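Local structure of metallo-carboxypeptidase (Pseudomonas aeruginosa, 4A39) at residues Gln179-Met185 / Asp271-Asp275; Glu187-Leu193 / Leu214-Asn219. The protein is a zinc-dependent carboxypeptidase of the cytosolic M14 type, probably cleaving residues from the C-terminal ends of peptides or proteins. All coordinates share one frame. Residue numbers count along the deposited sequence, not the author numbering.

Both contacts belong to the carboxypeptidase part of the chain and to one mixed seven-stranded sheet, with centres about 12 Å apart. Along the chain contact 2 is nested inside contact 1: the metal-binding loop 179-185 leads straight into helix 185-196, whose residues 187-193 pack on 214-219, and strand 268-275 comes later. In the sheet, strand 171-177 lies between strands 212-217 and 268-275, all three parallel. The contacts touch where Ile272 CD1 meets Phe189 CE1 at 3.6 Å. Contact 1 gathers the zinc ligands at the C-terminal ends of strands 171-177 and 268-275; contact 2 packs the helix that follows the first two ligands against that same sheet.

Contact 1: Gln179-Met185 / Asp271-Asp275; sequences QHPGEHM and DIHGD. With ZN (zinc ion), chain C; GEM ((2-guanidinoethylmercapto)succinic acid), chain D.
Loop 179-185 passes the end of strand 268-275, with Glu183 and Gly274 closest, their CA atoms 5.1 Å apart. The loop makes a type I turn from His180 to Glu183, then an inverse gamma turn centred on Glu183 (phi/psi -91/63), before the chain runs on into helix 185-196. Along the extended strand, Asp271 (chi1 t) comes first: its OD1 accepts a 3.1 Å hydrogen bond from Gln179 NE2, which also bonds Asn240, while its OD2 takes one from His273 NE2 at 2.6 Å. Ile272 offers its carbonyl to water 1, 2.8 Å from Ile272 O; that water accepts from Gln179 N at 3.0 Å. His273 (chi1 m), oriented by Asp271, binds zinc through ND1 at 2.2 Å. The loop adds His180 ND1 at 2.1 Å, with His180 NE2 held by Asp238, and the bidentate Glu183 carboxylate, OE1 at 2.2 Å and OE2 at 2.4 Å from the metal. Both loop ligands use chi1 m. The inhibitor completes the shell, GEM O13 standing 2.2 Å from zinc, and its S7 lies over one face of the His273 ring. Gly274 N donates to Glu183 OE1 at 2.9 Å, fixing that carboxylate from the backbone. Here Met185 (chi1 p) brings SD to 3.7 Å from Gly274 CA, so a CB would clash. Asp275 points its CA-to-CB bond away from the loop; its OD1 hydrogen-bonds Tyr319 OH. Two ligands spaced His-x-x-Glu on a loop and a distant histidine on a strand form the zinc site characteristic of M14 carboxypeptidases.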
loop_
_atom_site.group_PDB
_atom_site.type_symbol
_atom_site.label_atom_id
_atom_site.label_comp_id
_atom_site.label_asym_id
_atom_site.label_seq_id
_atom_site.Cartn_x
_atom_site.Cartn_y
_atom_site.Cartn_z
ATOM N N GLN A 179 0.283 5.767 2.543
ATOM C CA GLN A 179 0.692 6.802 3.491
ATOM C C GLN A 179 2.002 6.329 4.122
ATOM O O GLN A 179 2.853 7.134 4.495
ATOM C CB GLN A 179 -0.344 6.989 4.590
ATOM C CG GLN A 179 -1.572 7.765 4.186
ATOM C CD GLN A 179 -2.392 8.129 5.400
ATOM O OE1 GLN A 179 -2.054 9.066 6.132
ATOM N NE2 GLN A 179 -3.456 7.371 5.647
ATOM N N HIS A 180 2.138 5.014 4.269
ATOM C CA HIS A 180 3.356 4.414 4.811
ATOM C C HIS A 180 4.117 3.957 3.569
ATOM O O HIS A 180 3.694 3.034 2.873
ATOM C CB HIS A 180 2.989 3.247 5.727
ATOM C CG HIS A 180 2.266 3.678 6.965
ATOM N ND1 HIS A 180 1.124 3.056 7.421
ATOM C CD2 HIS A 180 2.518 4.682 7.838
ATOM C CE1 HIS A 180 0.703 3.656 8.519
ATOM N NE2 HIS A 180 1.531 4.647 8.794
ATOM N N PRO A 181 5.261 4.606 3.283
ATOM C CA PRO A 181 6.104 4.323 2.117
ATOM C C PRO A 181 6.504 2.890 1.809
ATOM O O PRO A 181 6.624 2.525 0.638
ATOM C CB PRO A 181 7.310 5.235 2.338
ATOM C CG PRO A 181 7.431 5.268 3.825
ATOM C CD PRO A 181 5.983 5.464 4.243
ATOM N N GLY A 182 6.707 2.078 2.840
ATOM C CA GLY A 182 7.112 0.703 2.602
ATOM C C GLY A 182 6.009 -0.236 2.147
ATOM O O GLY A 182 6.283 -1.370 1.745
ATOM N N GLU A 183 4.764 0.225 2.190
ATOM C CA GLU A 183 3.633 -0.622 1.812
ATOM C C GLU A 183 3.302 -0.490 0.332
ATOM O O GLU A 183 2.212 -0.072 -0.054
ATOM C CB GLU A 183 2.436 -0.272 2.710
ATOM C CG GLU A 183 2.671 -0.710 4.161
ATOM C CD GLU A 183 1.786 -0.005 5.174
ATOM O OE1 GLU A 183 0.664 0.412 4.811
ATOM O OE2 GLU A 183 2.216 0.114 6.347
ATOM N N HIS A 184 4.267 -0.896 -0.489
ATOM C CA HIS A 184 4.174 -0.806 -1.942
ATOM C C HIS A 184 2.985 -1.485 -2.602
ATOM O O HIS A 184 2.609 -1.126 -3.719
ATOM C CB HIS A 184 5.491 -1.296 -2.553
ATOM C CG HIS A 184 6.626 -0.341 -2.350
ATOM N ND1 HIS A 184 7.073 0.504 -3.343
ATOM C CD2 HIS A 184 7.354 -0.044 -1.247
ATOM C CE1 HIS A 184 8.029 1.280 -2.861
ATOM N NE2 HIS A 184 8.219 0.969 -1.591
ATOM N N MET A 185 2.395 -2.466 -1.930
ATOM C CA MET A 185 1.222 -3.131 -2.480
ATOM C C MET A 185 0.108 -2.103 -2.660
ATOM O O MET A 185 -0.763 -2.262 -3.513
ATOM C CB MET A 185 0.743 -4.246 -1.540
ATOM C CG MET A 185 0.518 -3.806 -0.089
ATOM S SD MET A 185 2.023 -3.783 0.917
ATOM C CE MET A 185 2.221 -5.552 1.251
ATOM N N ASP A 271 -8.593 3.728 2.708
ATOM C CA ASP A 271 -7.185 4.045 2.947
ATOM C C ASP A 271 -6.435 2.730 2.712
ATOM O O ASP A 271 -6.568 1.790 3.486
ATOM C CB ASP A 271 -7.044 4.547 4.393
ATOM C CG ASP A 271 -5.657 5.061 4.718
ATOM O OD1 ASP A 271 -4.889 5.398 3.791
ATOM O OD2 ASP A 271 -5.341 5.141 5.922
ATOM N N ILE A 272 -5.654 2.673 1.635
ATOM C CA ILE A 272 -4.944 1.450 1.261
ATOM C C ILE A 272 -3.581 1.269 1.929
ATOM O O ILE A 272 -2.683 2.101 1.768
ATOM C CB ILE A 272 -4.773 1.367 -0.274
ATOM C CG1 ILE A 272 -6.072 1.791 -0.977
ATOM C CG2 ILE A 272 -4.423 -0.065 -0.677
ATOM C CD1 ILE A 272 -7.310 0.986 -0.572
ATOM N N HIS A 273 -3.444 0.154 2.652
ATOM C CA HIS A 273 -2.236 -0.194 3.409
ATOM C C HIS A 273 -1.796 -1.646 3.193
ATOM O O HIS A 273 -2.414 -2.405 2.451
ATOM C CB HIS A 273 -2.489 -0.036 4.914
ATOM C CG HIS A 273 -2.689 1.376 5.372
ATOM N ND1 HIS A 273 -1.741 2.056 6.107
ATOM C CD2 HIS A 273 -3.742 2.218 5.248
ATOM C CE1 HIS A 273 -2.202 3.254 6.418
ATOM N NE2 HIS A 273 -3.415 3.378 5.909
ATOM N N GLY A 274 -0.721 -2.012 3.886
ATOM C CA GLY A 274 -0.202 -3.366 3.829
ATOM C C GLY A 274 0.191 -3.771 5.238
ATOM O O GLY A 274 0.706 -2.947 5.995
ATOM N N ASP A 275 -0.064 -5.026 5.607
ATOM C CA ASP A 275 0.282 -5.506 6.940
ATOM C C ASP A 275 1.367 -6.568 6.848
ATOM O O ASP A 275 1.238 -7.545 6.116
ATOM C CB ASP A 275 -0.937 -6.095 7.650
ATOM C CG ASP A 275 -0.644 -6.447 9.100
ATOM O OD1 ASP A 275 -0.603 -5.529 9.945
ATOM O OD2 ASP A 275 -0.433 -7.643 9.390
HETATM ZN ZN ZN C . 0.169 1.307 6.773
HETATM C C8 GEM D . -2.621 0.844 10.516
HETATM S S7 GEM D . -3.758 1.452 9.217
HETATM C C6 GEM D . -5.374 1.169 10.027
HETATM C C5 GEM D . -5.397 -0.001 11.015
HETATM N N3 GEM D . -4.636 0.335 12.227
HETATM C C1 GEM D . -5.272 0.437 13.393
HETATM N N4 GEM D . -6.588 0.246 13.442
HETATM N N2 GEM D . -4.605 0.736 14.503
HETATM C C9 GEM D . -1.645 1.933 10.963
HETATM O O14 GEM D . -1.801 3.083 10.494
HETATM O O15 GEM D . -0.756 1.591 11.770
HETATM C C10 GEM D . -1.865 -0.399 10.042
HETATM C C11 GEM D . -0.990 -0.105 8.821
HETATM O O12 GEM D . -1.120 -0.852 7.826
HETATM O O13 GEM D . -0.194 0.852 8.916
HETATM O O HOH W 1 -2.364 4.527 3.069
HETATM O O HOH W 2 0.110 2.916 3.564
#

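Contact 2: Glu187-Leu193 / Leu214-Asn219; sequences EWFMEGL and LYLVPN
Met190 reaches over the end of strand 212-217, its CE 4.0 Å from Leu216 CB and 3.7 Å from Val217 O, while its CG lies 3.9 Å from Pro218 O. Chi values of m, m, m curl the thioether so that the methyl rests against the strand. The helical segment 187-193 runs roughly antiparallel to strand residues 214-217, at 143° between their directions, and the axes approach to 10.3 Å. The backbones come nearest at Glu187 and Pro218, whose CA atoms are 5.8 Å apart. One helical turn on from Met190, Leu193 (chi1 t, chi2 t) sets CD2 3.8 Å from Leu216 CD1 and 4.5 Å from Leu214 CD1. Leu214 and Leu216, two apart on an extended strand, both point their CA-to-CB bonds at the helix; Val217 points away. Glu187 (chi1 t) lays OE2 3.4 Å from Pro218 CB, and its OE1 accepts a 3.1 Å hydrogen bond from Asn219 ND2, just past the strand. Glu187 OE1 also forms a salt bridge with Arg128, and OE2 a hydrogen bond with His131 ND1, both of helix 128-138; Asn219 OD1 bonds to Asn221 N. This is beta-alpha-beta packing: the connection between the parallel neighbours 171-177 and 212-217 runs through helix 185-196 and then helix 203-211; the first packs here on the sheet, Met190 also touching Val175 and Ala177, with helix 366-383 against Phe189 and Leu193.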
loop_
_atom_site.group_PDB
_atom_site.type_symbol
_atom_site.label_atom_id
_atom_site.label_comp_id
_atom_site.label_asym_id
_atom_site.label_seq_id
_atom_site.Cartn_x
_atom_site.Cartn_y
_atom_site.Cartn_z
ATOM N N GLU A 187 0.106 1.196 -3.825
ATOM C CA GLU A 187 -0.021 1.853 -5.120
ATOM C C GLU A 187 -0.290 0.827 -6.229
ATOM O O GLU A 187 -0.889 1.167 -7.249
ATOM C CB GLU A 187 1.202 2.731 -5.442
ATOM C CG GLU A 187 1.070 3.435 -6.796
ATOM C CD GLU A 187 1.766 4.788 -6.876
ATOM O OE1 GLU A 187 2.787 4.996 -6.188
ATOM O OE2 GLU A 187 1.287 5.643 -7.650
ATOM N N TRP A 188 0.136 -0.422 -6.043
ATOM C CA TRP A 188 -0.156 -1.444 -7.049
ATOM C C TRP A 188 -1.678 -1.567 -7.126
ATOM O O TRP A 188 -2.255 -1.682 -8.210
ATOM C CB TRP A 188 0.462 -2.796 -6.672
ATOM C CG TRP A 188 1.915 -2.910 -7.041
ATOM C CD1 TRP A 188 2.986 -2.900 -6.190
ATOM C CD2 TRP A 188 2.454 -3.050 -8.361
ATOM N NE1 TRP A 188 4.155 -3.027 -6.898
ATOM C CE2 TRP A 188 3.860 -3.119 -8.232
ATOM C CE3 TRP A 188 1.886 -3.123 -9.641
ATOM C CZ2 TRP A 188 4.711 -3.258 -9.336
ATOM C CZ3 TRP A 188 2.733 -3.261 -10.743
ATOM C CH2 TRP A 188 4.131 -3.328 -10.580
ATOM N N PHE A 189 -2.322 -1.536 -5.962
ATOM C CA PHE A 189 -3.783 -1.610 -5.864
ATOM C C PHE A 189 -4.385 -0.465 -6.692
ATOM O O PHE A 189 -5.346 -0.655 -7.440
ATOM C CB PHE A 189 -4.192 -1.492 -4.382
ATOM C CG PHE A 189 -5.684 -1.374 -4.137
ATOM C CD1 PHE A 189 -6.344 -0.161 -4.337
ATOM C CD2 PHE A 189 -6.411 -2.454 -3.642
ATOM C CE1 PHE A 189 -7.702 -0.024 -4.043
ATOM C CE2 PHE A 189 -7.771 -2.328 -3.340
ATOM C CZ PHE A 189 -8.418 -1.109 -3.541
ATOM N N MET A 190 -3.807 0.725 -6.564
ATOM C CA MET A 190 -4.294 1.888 -7.299
ATOM C C MET A 190 -4.111 1.724 -8.808
ATOM O O MET A 190 -4.956 2.163 -9.587
ATOM C CB MET A 190 -3.574 3.152 -6.822
ATOM C CG MET A 190 -3.753 3.442 -5.335
ATOM S SD MET A 190 -5.481 3.705 -4.839
ATOM C CE MET A 190 -5.755 5.373 -5.436
ATOM N N GLU A 191 -3.012 1.100 -9.226
ATOM C CA GLU A 191 -2.776 0.888 -10.654
ATOM C C GLU A 191 -3.871 -0.002 -11.250
ATOM O O GLU A 191 -4.339 0.238 -12.361
ATOM C CB GLU A 191 -1.399 0.252 -10.899
ATOM C CG GLU A 191 -1.131 -0.065 -12.373
ATOM C CD GLU A 191 0.269 -0.586 -12.629
ATOM O OE1 GLU A 191 1.240 0.111 -12.267
ATOM O OE2 GLU A 191 0.400 -1.689 -13.199
ATOM N N GLY A 192 -4.280 -1.025 -10.508
ATOM C CA GLY A 192 -5.322 -1.915 -10.990
ATOM C C GLY A 192 -6.646 -1.188 -11.114
ATOM O O GLY A 192 -7.387 -1.366 -12.088
ATOM N N LEU A 193 -6.939 -0.362 -10.115
ATOM C CA LEU A 193 -8.169 0.412 -10.083
ATOM C C LEU A 193 -8.226 1.335 -11.304
ATOM O O LEU A 193 -9.204 1.335 -12.059
ATOM C CB LEU A 193 -8.212 1.221 -8.778
ATOM C CG LEU A 193 -9.471 1.984 -8.365
ATOM C CD1 LEU A 193 -9.392 2.303 -6.874
ATOM C CD2 LEU A 193 -9.608 3.254 -9.181
ATOM N N LEU A 214 -14.973 9.484 -8.632
ATOM C CA LEU A 214 -13.904 8.916 -7.823
ATOM C C LEU A 214 -12.822 9.960 -7.587
ATOM O O LEU A 214 -12.418 10.664 -8.514
ATOM C CB LEU A 214 -13.293 7.700 -8.517
ATOM C CG LEU A 214 -14.270 6.621 -8.988
ATOM C CD1 LEU A 214 -13.481 5.497 -9.633
ATOM C CD2 LEU A 214 -15.099 6.100 -7.821
ATOM N N TYR A 215 -12.388 10.071 -6.333
ATOM C CA TYR A 215 -11.325 10.992 -5.933
ATOM C C TYR A 215 -10.187 10.064 -5.516
ATOM O O TYR A 215 -10.274 9.374 -4.495
ATOM C CB TYR A 215 -11.789 11.861 -4.764
ATOM C CG TYR A 215 -12.815 12.905 -5.162
ATOM C CD1 TYR A 215 -14.121 12.540 -5.488
ATOM C CD2 TYR A 215 -12.474 14.254 -5.229
ATOM C CE1 TYR A 215 -15.064 13.495 -5.870
ATOM C CE2 TYR A 215 -13.411 15.220 -5.609
ATOM C CZ TYR A 215 -14.701 14.831 -5.925
ATOM O OH TYR A 215 -15.637 15.780 -6.280
ATOM N N LEU A 216 -9.122 10.061 -6.312
ATOM C CA LEU A 216 -8.001 9.154 -6.092
ATOM C C LEU A 216 -6.646 9.800 -5.849
ATOM O O LEU A 216 -6.258 10.729 -6.551
ATOM C CB LEU A 216 -7.865 8.239 -7.312
ATOM C CG LEU A 216 -9.138 7.632 -7.907
ATOM C CD1 LEU A 216 -8.802 6.950 -9.224
ATOM C CD2 LEU A 216 -9.755 6.654 -6.924
ATOM N N VAL A 217 -5.925 9.281 -4.860
ATOM C CA VAL A 217 -4.575 9.752 -4.558
ATOM C C VAL A 217 -3.684 8.514 -4.627
ATOM O O VAL A 217 -3.577 7.770 -3.657
ATOM C CB VAL A 217 -4.459 10.361 -3.144
ATOM C CG1 VAL A 217 -3.008 10.738 -2.868
ATOM C CG2 VAL A 217 -5.347 11.600 -3.024
ATOM N N PRO A 218 -3.045 8.274 -5.786
ATOM C CA PRO A 218 -2.159 7.125 -6.013
ATOM C C PRO A 218 -1.025 6.931 -5.007
ATOM O O PRO A 218 -0.665 5.792 -4.694
ATOM C CB PRO A 218 -1.639 7.366 -7.425
ATOM C CG PRO A 218 -2.804 8.033 -8.084
ATOM C CD PRO A 218 -3.232 9.032 -7.035
ATOM N N ASN A 219 -0.441 8.024 -4.524
ATOM C CA ASN A 219 0.633 7.905 -3.538
ATOM C C ASN A 219 0.702 9.094 -2.587
ATOM O O ASN A 219 0.973 10.232 -2.987
ATOM C CB ASN A 219 1.987 7.699 -4.223
ATOM C CG ASN A 219 3.058 7.256 -3.246
ATOM O OD1 ASN A 219 3.526 8.041 -2.421
ATOM N ND2 ASN A 219 3.437 5.981 -3.317
#